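Long-range contacts in putative 6-phosphogluconolactonase (Neisseria gonorrhoeae, PDB 3LHI), which probably hydrolyses 6-phosphogluconolactone to 6-phosphogluconate, the second step of the oxidative pentose phosphate pathway: residues L133-D138 with L191-E196; S143-A148 with T166-A171; A162-T167 with S177-A182. All blocks are in the same frame, centred on the assembly; numbering follows the deposited sequence. Where two conformers were deposited one is given.

Interaction 1: L133-D138 with L191-E196; sequences LGMGND and LAIQGE
L133 O receives two donors from the neighbouring strand. The amide A192 N lies 3.1 Å from L133 O, with a nearly straight N-H...O angle of 170°. The CA-H of L191 adds a weaker contact, L191 CA standing 3.5 Å from L133 O. Past this point the chains diverge, and a water takes over the pairing: it accepts from M135 N at 3.0 Å and donates to A192 O at 2.8 Å, so one molecule satisfies two main-chain groups that no longer meet directly. The example illustrates how strands 130-133 and 188-194, parallel neighbours in a Rossmann-like alpha/beta sheet, separate where the first runs into the glycine-rich loop familiar from the 6-phosphogluconolactonase family. Apolar side chains fill in where the two chains part. L191 CD1 slides against the peptide of G134, 3.6 Å from G134 C, and also reaches L133 CB at 3.9 Å. Further along, I193 holds CG1 between its backbone N and carbonyl carbon (chi1 50°), which leaves CG2 beside the backbone N, where it meets M135 CB at 3.7 Å. The selenomethionine chain of M135 bends at chi3 and brings its CE to 4.2 Å from the same I193 CG2. Helix 196-206 packs alongside: V201 touches M135, F202 touches L191, and K198 NZ bonds M135 O.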
ATOM      1  N   LEU A 133       1.360  -0.202   4.094  1.00 11.38           N
ATOM      2  CA  LEU A 133      -0.074  -0.357   4.227  1.00 12.49           C
ATOM      3  C   LEU A 133      -0.681   0.735   5.092  1.00 11.02           C
ATOM      4  O   LEU A 133       0.025   1.375   5.890  1.00 12.46           O
ATOM      5  CB  LEU A 133      -0.380  -1.714   4.859  1.00 12.55           C
ATOM      6  CG  LEU A 133      -0.078  -2.952   4.011  1.00 12.22           C
ATOM      7  CD1 LEU A 133      -0.308  -4.215   4.815  1.00 14.94           C
ATOM      8  CD2 LEU A 133      -0.916  -2.923   2.743  1.00 14.16           C
ATOM      9  N   GLY A 134      -1.966   0.965   4.909  1.00 11.39           N
ATOM     10  CA  GLY A 134      -2.770   1.680   5.845  1.00 12.82           C
ATOM     11  C   GLY A 134      -3.907   0.782   6.307  1.00 13.77           C
ATOM     12  O   GLY A 134      -3.967  -0.393   5.951  1.00 13.54           O
HETATM   13  N   MSE A 135      -4.785   1.302   7.145  1.00 12.86           N
HETATM   14  CA  MSE A 135      -5.931   0.546   7.636  1.00 13.49           C
HETATM   15  C   MSE A 135      -7.123   1.463   7.778  1.00 13.48           C
HETATM   16  O   MSE A 135      -6.989   2.552   8.368  1.00 15.85           O
HETATM   17  CB  MSE A 135      -5.585  -0.103   8.957  1.00 14.60           C
HETATM   18  CG  MSE A 135      -6.690  -1.035   9.516  1.00 14.78           C
HETATM   19 SE   MSE A 135      -6.418  -1.405  11.389  0.75 15.40          SE
HETATM   20  CE  MSE A 135      -6.956   0.346  11.985  1.00 17.74           C
ATOM     21  N   GLY A 136      -8.283   1.044   7.298  1.00 14.54           N
ATOM     22  CA  GLY A 136      -9.504   1.805   7.517  1.00 14.42           C
ATOM     23  C   GLY A 136     -10.106   1.545   8.893  1.00 14.62           C
ATOM     24  O   GLY A 136      -9.702   0.646   9.639  1.00 15.21           O
ATOM     25  N   ASN A 137     -11.137   2.349   9.195  1.00 16.86           N
ATOM     26  CA  ASN A 137     -11.887   2.175  10.421  1.00 16.65           C
ATOM     27  C   ASN A 137     -12.667   0.863  10.455  1.00 17.26           C
ATOM     28  O   ASN A 137     -13.016   0.410  11.524  1.00 19.93           O
ATOM     29  CB  ASN A 137     -12.853   3.349  10.583  1.00 18.99           C
ATOM     30  CG  ASN A 137     -12.150   4.665  10.927  1.00 22.86           C
ATOM     31  OD1 ASN A 137     -11.063   4.704  11.536  1.00 24.98           O
ATOM     32  ND2 ASN A 137     -12.832   5.766  10.612  1.00 29.79           N
ATOM     33  N   ASP A 138     -12.857   0.238   9.291  1.00 15.04           N
ATOM     34  CA  ASP A 138     -13.432  -1.093   9.132  1.00 14.88           C
ATOM     35  C   ASP A 138     -12.405  -2.212   9.248  1.00 14.99           C
ATOM     36  O   ASP A 138     -12.737  -3.377   9.052  1.00 15.52           O
ATOM     37  CB  ASP A 138     -14.184  -1.187   7.791  1.00 16.59           C
ATOM     38  CG  ASP A 138     -13.281  -1.033   6.591  1.00 16.34           C
ATOM     39  OD1 ASP A 138     -12.107  -0.644   6.775  1.00 14.98           O
ATOM     40  OD2 ASP A 138     -13.757  -1.341   5.493  1.00 17.68           O
ATOM     41  N   LEU A 191       3.006  -0.760   8.391  1.00 14.93           N
ATOM     42  CA  LEU A 191       1.623  -0.288   8.553  1.00 13.97           C
ATOM     43  C   LEU A 191       1.711   1.067   9.256  1.00 16.54           C
ATOM     44  O   LEU A 191       2.331   1.161  10.349  1.00 17.96           O
ATOM     45  CB  LEU A 191       0.807  -1.273   9.403  1.00 15.04           C
ATOM     46  CG  LEU A 191      -0.616  -0.798   9.738  1.00 16.00           C
ATOM     47  CD1 LEU A 191      -1.473  -0.637   8.495  1.00 16.91           C
ATOM     48  CD2 LEU A 191      -1.271  -1.781  10.703  1.00 18.43           C
ATOM     49  N   ALA A 192       1.084   2.074   8.680  1.00 15.04           N
ATOM     50  CA  ALA A 192       0.979   3.378   9.295  1.00 16.53           C
ATOM     51  C   ALA A 192      -0.460   3.698   9.599  1.00 17.14           C
ATOM     52  O   ALA A 192      -1.316   3.608   8.723  1.00 17.92           O
ATOM     53  CB  ALA A 192       1.520   4.425   8.344  1.00 19.55           C
ATOM     54  N   ILE A 193      -0.732   3.994  10.871  1.00 17.18           N
ATOM     55  CA  ILE A 193      -2.072   4.302  11.352  1.00 18.14           C
ATOM     56  C   ILE A 193      -1.992   5.474  12.323  1.00 21.29           C
ATOM     57  O   ILE A 193      -0.966   5.697  12.934  1.00 20.45           O
ATOM     58  CB  ILE A 193      -2.744   3.068  11.982  1.00 17.19           C
ATOM     59  CG1 ILE A 193      -1.861   2.380  13.012  1.00 20.11           C
ATOM     60  CG2 ILE A 193      -3.334   2.109  10.906  1.00 19.27           C
ATOM     61  CD1 ILE A 193      -2.626   1.503  14.014  1.00 23.11           C
ATOM     62  N   GLN A 194      -3.095   6.195  12.443  1.00 22.44           N
ATOM     63  CA  GLN A 194      -3.168   7.354  13.336  1.00 24.38           C
ATOM     64  C   GLN A 194      -4.499   7.393  14.111  1.00 24.10           C
ATOM     65  O   GLN A 194      -5.590   7.126  13.541  1.00 24.36           O
ATOM     66  CB  GLN A 194      -2.945   8.629  12.517  1.00 28.33           C
ATOM     67  CG  GLN A 194      -2.968   9.906  13.318  1.00 34.26           C
ATOM     68  CD  GLN A 194      -2.689  11.149  12.475  1.00 40.70           C
ATOM     69  OE1 GLN A 194      -2.170  11.078  11.348  1.00 45.57           O
ATOM     70  NE2 GLN A 194      -3.006  12.303  13.043  1.00 47.19           N
ATOM     71  N   GLY A 195      -4.411   7.663  15.428  1.00 25.12           N
ATOM     72  CA  GLY A 195      -5.648   7.962  16.212  1.00 25.16           C
ATOM     73  C   GLY A 195      -6.204   6.803  17.012  1.00 27.61           C
ATOM     74  O   GLY A 195      -6.030   5.633  16.637  1.00 28.57           O
ATOM     75  N   GLU A 196      -6.914   7.125  18.111  1.00 25.58           N
ATOM     76  CA  GLU A 196      -7.336   6.095  19.037  1.00 28.30           C
ATOM     77  C   GLU A 196      -8.353   5.140  18.413  1.00 25.03           C
ATOM     78  O   GLU A 196      -8.411   3.961  18.796  1.00 28.30           O
ATOM     79  CB  GLU A 196      -7.859   6.732  20.353  1.00 32.54           C
ATOM     80  CG  GLU A 196      -9.110   7.615  20.213  1.00 41.05           C
ATOM     81  CD  GLU A 196      -9.223   8.718  21.308  1.00 48.80           C
ATOM     82  OE1 GLU A 196      -8.511   8.647  22.355  1.00 54.04           O
ATOM     83  OE2 GLU A 196     -10.021   9.669  21.092  1.00 55.48           O
TER
HETATM   84  O   HOH W   1      -3.926   4.049   7.935  1.00 16.94           O

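Interaction 2: S143-A148 with T166-A171; sequences SIFPKA and TTPVTA. With EDO (1,2-ethanediol), chain B.
P168 places its CB squarely above the centre of the F145 ring, 3.6 Å from the centroid and only 9° off the ring normal, a clear CH-pi contact between two loops that have no regular secondary pairing. The proline is followed by a second rarity, a classic gamma turn: V169 adopts a positive phi of 77°, and T170 N bonds back to P168 O at 2.9 Å. P168 O has another partner, a water that donates to it at 2.9 Å while accepting from K147 N at 2.9 Å, so the gamma turn is tied to the type I turn F145-A148. A148, ending the type I turn, sends its CA across to T167 O, 3.2 Å away, in a CA-H...O contact. Toward the outside, the K147 chain crosses T170 at about a right angle, K147 CD lying 3.9 Å from T170 CG2. On the solvent side, T170 O accepts from a bound 1,2-ethanediol, probably a remnant of the crystallisation liquor. At the inner end T166 OG1 donates to S143 O at 2.8 Å; its chi1 of 67° sets the hydroxyl between the backbone N and the carbonyl carbon. S143 OG itself bonds D69 and R175. F145 also stacks with the ring of H140, and R175 of strand 175-178 packs on both F145 and P168, so the paired loops lie against that strand, ahead of helix 151-155.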
ATOM      1  N   SER A 143      -7.053  -2.584  -0.865  1.00 10.87           N
ATOM      2  CA  SER A 143      -8.473  -2.520  -1.125  1.00  9.64           C
ATOM      3  C   SER A 143      -9.059  -3.922  -0.912  1.00 10.16           C
ATOM      4  O   SER A 143     -10.007  -4.320  -1.611  1.00 11.26           O
ATOM      5  CB  SER A 143      -8.804  -1.921  -2.490  1.00 10.58           C
ATOM      6  OG  SER A 143      -8.782  -0.488  -2.472  1.00 11.39           O
ATOM      7  N   ILE A 144      -8.599  -4.607   0.136  1.00 11.46           N
ATOM      8  CA  ILE A 144      -9.206  -5.863   0.566  1.00 11.34           C
ATOM      9  C   ILE A 144     -10.268  -5.510   1.620  1.00 12.12           C
ATOM     10  O   ILE A 144     -10.002  -5.396   2.802  1.00 13.06           O
ATOM     11  CB  ILE A 144      -8.173  -6.838   1.110  1.00 11.26           C
ATOM     12  CG1 ILE A 144      -7.074  -7.053   0.085  1.00 12.49           C
ATOM     13  CG2 ILE A 144      -8.875  -8.148   1.497  1.00 12.83           C
ATOM     14  CD1 ILE A 144      -5.861  -7.897   0.623  1.00 15.05           C
ATOM     15  N   PHE A 145     -11.447  -5.225   1.111  1.00 12.16           N
ATOM     16  CA  PHE A 145     -12.571  -4.786   1.909  1.00 12.66           C
ATOM     17  C   PHE A 145     -13.423  -5.999   2.373  1.00 12.23           C
ATOM     18  O   PHE A 145     -13.637  -6.923   1.591  1.00 13.35           O
ATOM     19  CB  PHE A 145     -13.470  -3.867   1.091  1.00 13.79           C
ATOM     20  CG  PHE A 145     -12.951  -2.450   0.953  1.00 12.21           C
ATOM     21  CD1 PHE A 145     -13.303  -1.510   1.876  1.00 13.69           C
ATOM     22  CD2 PHE A 145     -12.126  -2.076  -0.117  1.00 12.62           C
ATOM     23  CE1 PHE A 145     -12.827  -0.188   1.748  1.00 13.83           C
ATOM     24  CE2 PHE A 145     -11.643  -0.797  -0.238  1.00 12.82           C
ATOM     25  CZ  PHE A 145     -12.000   0.164   0.703  1.00 13.25           C
ATOM     26  N   PRO A 146     -13.880  -5.988   3.629  1.00 13.15           N
ATOM     27  CA  PRO A 146     -14.541  -7.191   4.169  1.00 13.88           C
ATOM     28  C   PRO A 146     -15.841  -7.594   3.486  1.00 14.85           C
ATOM     29  O   PRO A 146     -16.183  -8.785   3.498  1.00 17.26           O
ATOM     30  CB  PRO A 146     -14.755  -6.830   5.624  1.00 14.38           C
ATOM     31  CG  PRO A 146     -14.814  -5.316   5.635  1.00 14.37           C
ATOM     32  CD  PRO A 146     -13.818  -4.901   4.620  1.00 13.62           C
ATOM     33  N   LYS A 147     -16.572  -6.667   2.886  1.00 14.30           N
ATOM     34  CA  LYS A 147     -17.815  -6.997   2.174  1.00 14.77           C
ATOM     35  C   LYS A 147     -17.639  -7.159   0.674  1.00 15.19           C
ATOM     36  O   LYS A 147     -18.588  -7.410  -0.053  1.00 17.30           O
ATOM     37  CB  LYS A 147     -18.903  -5.929   2.457  1.00 16.69           C
ATOM     38  CG  LYS A 147     -19.221  -5.813   3.936  1.00 21.23           C
ATOM     39  CD  LYS A 147     -20.417  -4.953   4.178  1.00 27.38           C
ATOM     40  CE  LYS A 147     -20.766  -4.894   5.694  1.00 34.41           C
ATOM     41  NZ  LYS A 147     -19.690  -5.393   6.682  1.00 41.33           N
ATOM     42  N   ALA A 148     -16.402  -7.048   0.160  1.00 13.44           N
ATOM     43  CA  ALA A 148     -16.204  -7.220  -1.258  1.00 13.60           C
ATOM     44  C   ALA A 148     -16.675  -8.610  -1.708  1.00 13.05           C
ATOM     45  O   ALA A 148     -16.214  -9.591  -1.133  1.00 14.80           O
ATOM     46  CB  ALA A 148     -14.687  -7.051  -1.614  1.00 13.92           C
ATOM     47  N   THR A 166     -11.600  -5.528  -6.783  1.00 11.96           N
ATOM     48  CA  THR A 166     -12.515  -5.593  -5.664  1.00 11.45           C
ATOM     49  C   THR A 166     -13.554  -4.459  -5.754  1.00 12.41           C
ATOM     50  O   THR A 166     -13.321  -3.394  -6.334  1.00 12.46           O
ATOM     51  CB  THR A 166     -11.865  -5.569  -4.297  1.00 12.28           C
ATOM     52  OG1 THR A 166     -11.270  -4.280  -4.119  1.00 11.65           O
ATOM     53  CG2 THR A 166     -10.791  -6.648  -4.141  1.00 12.91           C
ATOM     54  N   THR A 167     -14.738  -4.745  -5.240  1.00 11.67           N
ATOM     55  CA  THR A 167     -15.829  -3.786  -5.086  1.00 12.75           C
ATOM     56  C   THR A 167     -15.977  -3.546  -3.576  1.00 12.89           C
ATOM     57  O   THR A 167     -16.290  -4.459  -2.806  1.00 14.39           O
ATOM     58  CB  THR A 167     -17.160  -4.377  -5.646  1.00 13.51           C
ATOM     59  OG1 THR A 167     -16.984  -4.743  -6.993  1.00 14.95           O
ATOM     60  CG2 THR A 167     -18.306  -3.354  -5.475  1.00 17.07           C
ATOM     61  N   PRO A 168     -15.732  -2.293  -3.086  1.00 12.06           N
ATOM     62  CA  PRO A 168     -15.679  -2.115  -1.658  1.00 12.01           C
ATOM     63  C   PRO A 168     -17.016  -2.294  -0.923  1.00 12.66           C
ATOM     64  O   PRO A 168     -16.996  -2.640   0.255  1.00 13.86           O
ATOM     65  CB  PRO A 168     -15.180  -0.676  -1.516  1.00 14.14           C
ATOM     66  CG  PRO A 168     -14.360  -0.445  -2.715  1.00 14.19           C
ATOM     67  CD  PRO A 168     -15.122  -1.146  -3.814  1.00 12.75           C
ATOM     68  N   VAL A 169     -18.092  -1.924  -1.621  1.00 13.87           N
ATOM     69  CA  VAL A 169     -19.485  -1.954  -1.141  1.00 15.96           C
ATOM     70  C   VAL A 169     -19.751  -0.781  -0.220  1.00 15.76           C
ATOM     71  O   VAL A 169     -20.763  -0.068  -0.390  1.00 20.28           O
ATOM     72  CB  VAL A 169     -19.879  -3.312  -0.483  1.00 16.26           C
ATOM     73  CG1 VAL A 169     -21.398  -3.277  -0.050  1.00 19.83           C
ATOM     74  CG2 VAL A 169     -19.660  -4.456  -1.475  1.00 17.03           C
ATOM     75  N   THR A 170     -18.882  -0.563   0.758  1.00 14.53           N
ATOM     76  CA  THR A 170     -19.036   0.481   1.748  1.00 14.68           C
ATOM     77  C   THR A 170     -18.284   1.790   1.439  1.00 15.01           C
ATOM     78  O   THR A 170     -18.297   2.699   2.231  1.00 17.85           O
ATOM     79  CB  THR A 170     -18.591  -0.001   3.129  1.00 16.13           C
ATOM     80  OG1 THR A 170     -17.213  -0.403   3.031  1.00 16.63           O
ATOM     81  CG2 THR A 170     -19.432  -1.219   3.663  1.00 18.37           C
ATOM     82  N   ALA A 171     -17.583   1.811   0.327  1.00 15.25           N
ATOM     83  CA  ALA A 171     -16.757   2.962  -0.124  1.00 15.34           C
ATOM     84  C   ALA A 171     -16.858   3.007  -1.633  1.00 15.06           C
ATOM     85  O   ALA A 171     -17.145   1.996  -2.285  1.00 15.28           O
ATOM     86  CB  ALA A 171     -15.293   2.795   0.364  1.00 16.17           C
TER
HETATM   87  C1  EDO B 232     -22.612   2.291   1.956  1.00 45.39           C
HETATM   88  O1  EDO B 232     -22.844   2.558   0.565  1.00 51.12           O
HETATM   89  C2  EDO B 232     -21.575   3.298   2.401  1.00 42.67           C
HETATM   90  O2  EDO B 232     -20.809   2.855   3.534  1.00 27.98           O
HETATM   91  O   HOH W   2     -16.388  -3.783   2.801  1.00 15.00           O

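Interaction 3: A162-T167 with S177-A182; sequences ALVHTT and SMTLDA
V164 and S177 satisfy each other's backbone groups completely. V164 N reaches S177 O at 2.9 Å, and S177 N returns the bond to V164 O, also at 2.9 Å. S177 O collects a further, weaker donor, L163 CA at 3.2 Å. One step on, A162 O is met by T179 N at 3.0 Å, but from above, 45° out of the carbonyl plane; M178 CA, 3.3 Å from A162 O, adds a CA-H...O contact. V164-S177 is the hydrogen-bonded and L163-M178 the non-hydrogen-bonded pair of the antiparallel hairpin of strands 163-166 and 175-178; the T179-A162 bond continues the pairing just past the strand ends. The side-chain hydroxyls are equally occupied. S177 OG, anti to its backbone N (chi1 -169°), donates to M178 O at 2.8 Å and is also bonded by S143 N. T179 is the N-cap residue of helix 180-184, its OG1 accepting from A182 N at 3.1 Å and having V161 O as a second partner. L163 CD2 lies over the backbone near S177 O and M178 N and reaches M178 CG at 4.1 Å, with A121 and L122 of helix 114-124 also touching L163, while M178 pairs through its backbone with A68 of strand 63-71.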
ATOM      1  N   ALA A 162      -1.164 -11.659  -8.150  1.00 11.95           N
ATOM      2  CA  ALA A 162      -0.742 -10.532  -7.338  1.00 11.49           C
ATOM      3  C   ALA A 162      -1.815  -9.452  -7.142  1.00 11.17           C
ATOM      4  O   ALA A 162      -1.729  -8.714  -6.155  1.00 11.47           O
ATOM      5  CB  ALA A 162       0.492  -9.890  -7.946  1.00 14.19           C
ATOM      6  N   LEU A 163      -2.701  -9.288  -8.126  1.00 11.15           N
ATOM      7  CA  LEU A 163      -3.635  -8.163  -8.126  1.00 11.20           C
ATOM      8  C   LEU A 163      -5.030  -8.702  -8.391  1.00 11.60           C
ATOM      9  O   LEU A 163      -5.203  -9.693  -9.139  1.00 13.41           O
ATOM     10  CB  LEU A 163      -3.288  -7.124  -9.203  1.00 11.09           C
ATOM     11  CG  LEU A 163      -1.928  -6.470  -9.067  1.00 11.19           C
ATOM     12  CD1 LEU A 163      -1.610  -5.535 -10.269  1.00 13.47           C
ATOM     13  CD2 LEU A 163      -1.770  -5.691  -7.752  1.00 13.19           C
ATOM     14  N   VAL A 164      -6.016  -8.050  -7.803  0.50 10.48           N
ATOM     15  CA  VAL A 164      -7.421  -8.488  -7.823  0.50  9.56           C
ATOM     16  C   VAL A 164      -8.338  -7.236  -7.932  0.50 10.28           C
ATOM     17  O   VAL A 164      -8.088  -6.225  -7.282  0.50 11.15           O
ATOM     18  CB  VAL A 164      -7.773  -9.294  -6.534  0.50  8.88           C
ATOM     19  CG1 VAL A 164      -7.484  -8.459  -5.279  0.50 10.75           C
ATOM     20  CG2 VAL A 164      -9.235  -9.795  -6.567  0.50  8.58           C
ATOM     21  N   HIS A 165      -9.392  -7.337  -8.740  1.00 11.78           N
ATOM     22  CA  HIS A 165     -10.477  -6.342  -8.761  1.00 11.99           C
ATOM     23  C   HIS A 165     -11.367  -6.564  -7.565  1.00 12.04           C
ATOM     24  O   HIS A 165     -11.884  -7.656  -7.362  1.00 12.71           O
ATOM     25  CB  HIS A 165     -11.264  -6.507 -10.056  1.00 13.46           C
ATOM     26  CG  HIS A 165     -12.571  -5.785 -10.085  1.00 13.11           C
ATOM     27  ND1 HIS A 165     -13.684  -6.321 -10.717  1.00 15.80           N
ATOM     28  CD2 HIS A 165     -12.975  -4.636  -9.493  1.00 14.82           C
ATOM     29  CE1 HIS A 165     -14.683  -5.458 -10.567  1.00 15.74           C
ATOM     30  NE2 HIS A 165     -14.287  -4.456  -9.802  1.00 15.34           N
ATOM     31  N   THR A 166     -11.600  -5.528  -6.783  1.00 11.96           N
ATOM     32  CA  THR A 166     -12.515  -5.593  -5.664  1.00 11.45           C
ATOM     33  C   THR A 166     -13.554  -4.459  -5.754  1.00 12.41           C
ATOM     34  O   THR A 166     -13.321  -3.394  -6.334  1.00 12.46           O
ATOM     35  CB  THR A 166     -11.865  -5.569  -4.297  1.00 12.28           C
ATOM     36  OG1 THR A 166     -11.270  -4.280  -4.119  1.00 11.65           O
ATOM     37  CG2 THR A 166     -10.791  -6.648  -4.141  1.00 12.91           C
ATOM     38  N   THR A 167     -14.738  -4.745  -5.240  1.00 11.67           N
ATOM     39  CA  THR A 167     -15.829  -3.786  -5.086  1.00 12.75           C
ATOM     40  C   THR A 167     -15.977  -3.546  -3.576  1.00 12.89           C
ATOM     41  O   THR A 167     -16.290  -4.459  -2.806  1.00 14.39           O
ATOM     42  CB  THR A 167     -17.160  -4.377  -5.646  1.00 13.51           C
ATOM     43  OG1 THR A 167     -16.984  -4.743  -6.993  1.00 14.95           O
ATOM     44  CG2 THR A 167     -18.306  -3.354  -5.475  1.00 17.07           C
ATOM     45  N   SER A 177      -6.418  -4.158  -6.214  1.00 10.40           N
ATOM     46  CA  SER A 177      -5.686  -4.364  -4.959  1.00 10.58           C
ATOM     47  C   SER A 177      -4.639  -5.423  -5.099  1.00 10.12           C
ATOM     48  O   SER A 177      -4.828  -6.453  -5.758  1.00 11.15           O
ATOM     49  CB  SER A 177      -6.605  -4.795  -3.863  1.00 11.04           C
ATOM     50  OG  SER A 177      -6.023  -4.788  -2.584  1.00 11.42           O
HETATM   51  N   MSE A 178      -3.524  -5.210  -4.403  1.00 10.03           N
HETATM   52  CA  MSE A 178      -2.672  -6.349  -4.083  1.00 10.03           C
HETATM   53  C   MSE A 178      -3.509  -7.388  -3.318  1.00 10.84           C
HETATM   54  O   MSE A 178      -4.380  -7.086  -2.486  1.00 10.94           O
HETATM   55  CB  MSE A 178      -1.512  -5.889  -3.218  1.00 10.30           C
HETATM   56  CG  MSE A 178      -0.400  -5.174  -3.973  1.00 11.26           C
HETATM   57 SE   MSE A 178       1.064  -4.563  -2.904  0.75 11.58          SE
HETATM   58  CE  MSE A 178       1.914  -6.233  -2.577  1.00 10.92           C
ATOM     59  N   THR A 179      -3.180  -8.630  -3.556  1.00 10.49           N
ATOM     60  CA  THR A 179      -3.770  -9.751  -2.873  1.00  9.93           C
ATOM     61  C   THR A 179      -3.105 -10.040  -1.547  1.00  9.35           C
ATOM     62  O   THR A 179      -1.979  -9.531  -1.266  1.00 10.78           O
ATOM     63  CB  THR A 179      -3.715 -10.998  -3.755  1.00 10.59           C
ATOM     64  OG1 THR A 179      -2.312 -11.270  -3.973  1.00 11.42           O
ATOM     65  CG2 THR A 179      -4.482 -10.855  -5.056  1.00 12.54           C
ATOM     66  N   LEU A 180      -3.716 -10.836  -0.693  1.00 10.80           N
ATOM     67  CA  LEU A 180      -3.075 -11.274   0.525  1.00 10.65           C
ATOM     68  C   LEU A 180      -1.720 -11.946   0.257  1.00 10.79           C
ATOM     69  O   LEU A 180      -0.739 -11.682   0.963  1.00 11.50           O
ATOM     70  CB  LEU A 180      -4.004 -12.179   1.317  1.00 11.96           C
ATOM     71  CG  LEU A 180      -3.477 -12.668   2.644  1.00 13.25           C
ATOM     72  CD1 LEU A 180      -3.080 -11.571   3.617  1.00 15.11           C
ATOM     73  CD2 LEU A 180      -4.514 -13.618   3.259  1.00 16.47           C
ATOM     74  N   ASP A 181      -1.687 -12.792  -0.775  1.00 10.88           N
ATOM     75  CA  ASP A 181      -0.426 -13.479  -1.143  1.00 11.86           C
ATOM     76  C   ASP A 181       0.652 -12.488  -1.484  1.00 11.75           C
ATOM     77  O   ASP A 181       1.816 -12.656  -1.075  1.00 11.85           O
ATOM     78  CB  ASP A 181      -0.691 -14.442  -2.310  1.00 12.48           C
ATOM     79  CG  ASP A 181       0.546 -15.154  -2.777  1.00 13.70           C
ATOM     80  OD1 ASP A 181       1.221 -14.632  -3.685  1.00 14.69           O
ATOM     81  OD2 ASP A 181       0.781 -16.239  -2.251  1.00 14.54           O
ATOM     82  N   ALA A 182       0.332 -11.493  -2.277  1.00 10.90           N
ATOM     83  CA  ALA A 182       1.301 -10.495  -2.693  1.00 11.22           C
ATOM     84  C   ALA A 182       1.840  -9.737  -1.481  1.00 10.84           C
ATOM     85  O   ALA A 182       3.054  -9.485  -1.402  1.00 11.97           O
ATOM     86  CB  ALA A 182       0.695  -9.504  -3.739  1.00 12.22           C
TER

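Interaction 1 encloses the other two along the chain: 133-138 comes first, then 143-148, 162-167 with 166-171, 177-182 and finally 191-196. Interactions 2 and 3 share T166 and T167 and have centres about 11 Å apart; they meet again where S143 and I144 touch the stretch 177-182. The centres of interactions 1 and 2 are about 16 Å apart, yet D138 rests against F145 and P146. Interactions 1 and 3 do not touch, their nearest atoms being about 6 Å apart, but both belong to the same mixed sheet. The loop after strand 130-133 thus contacts strand 188-194 at its start and, further on, the loop joining strands 163-166 and 175-178.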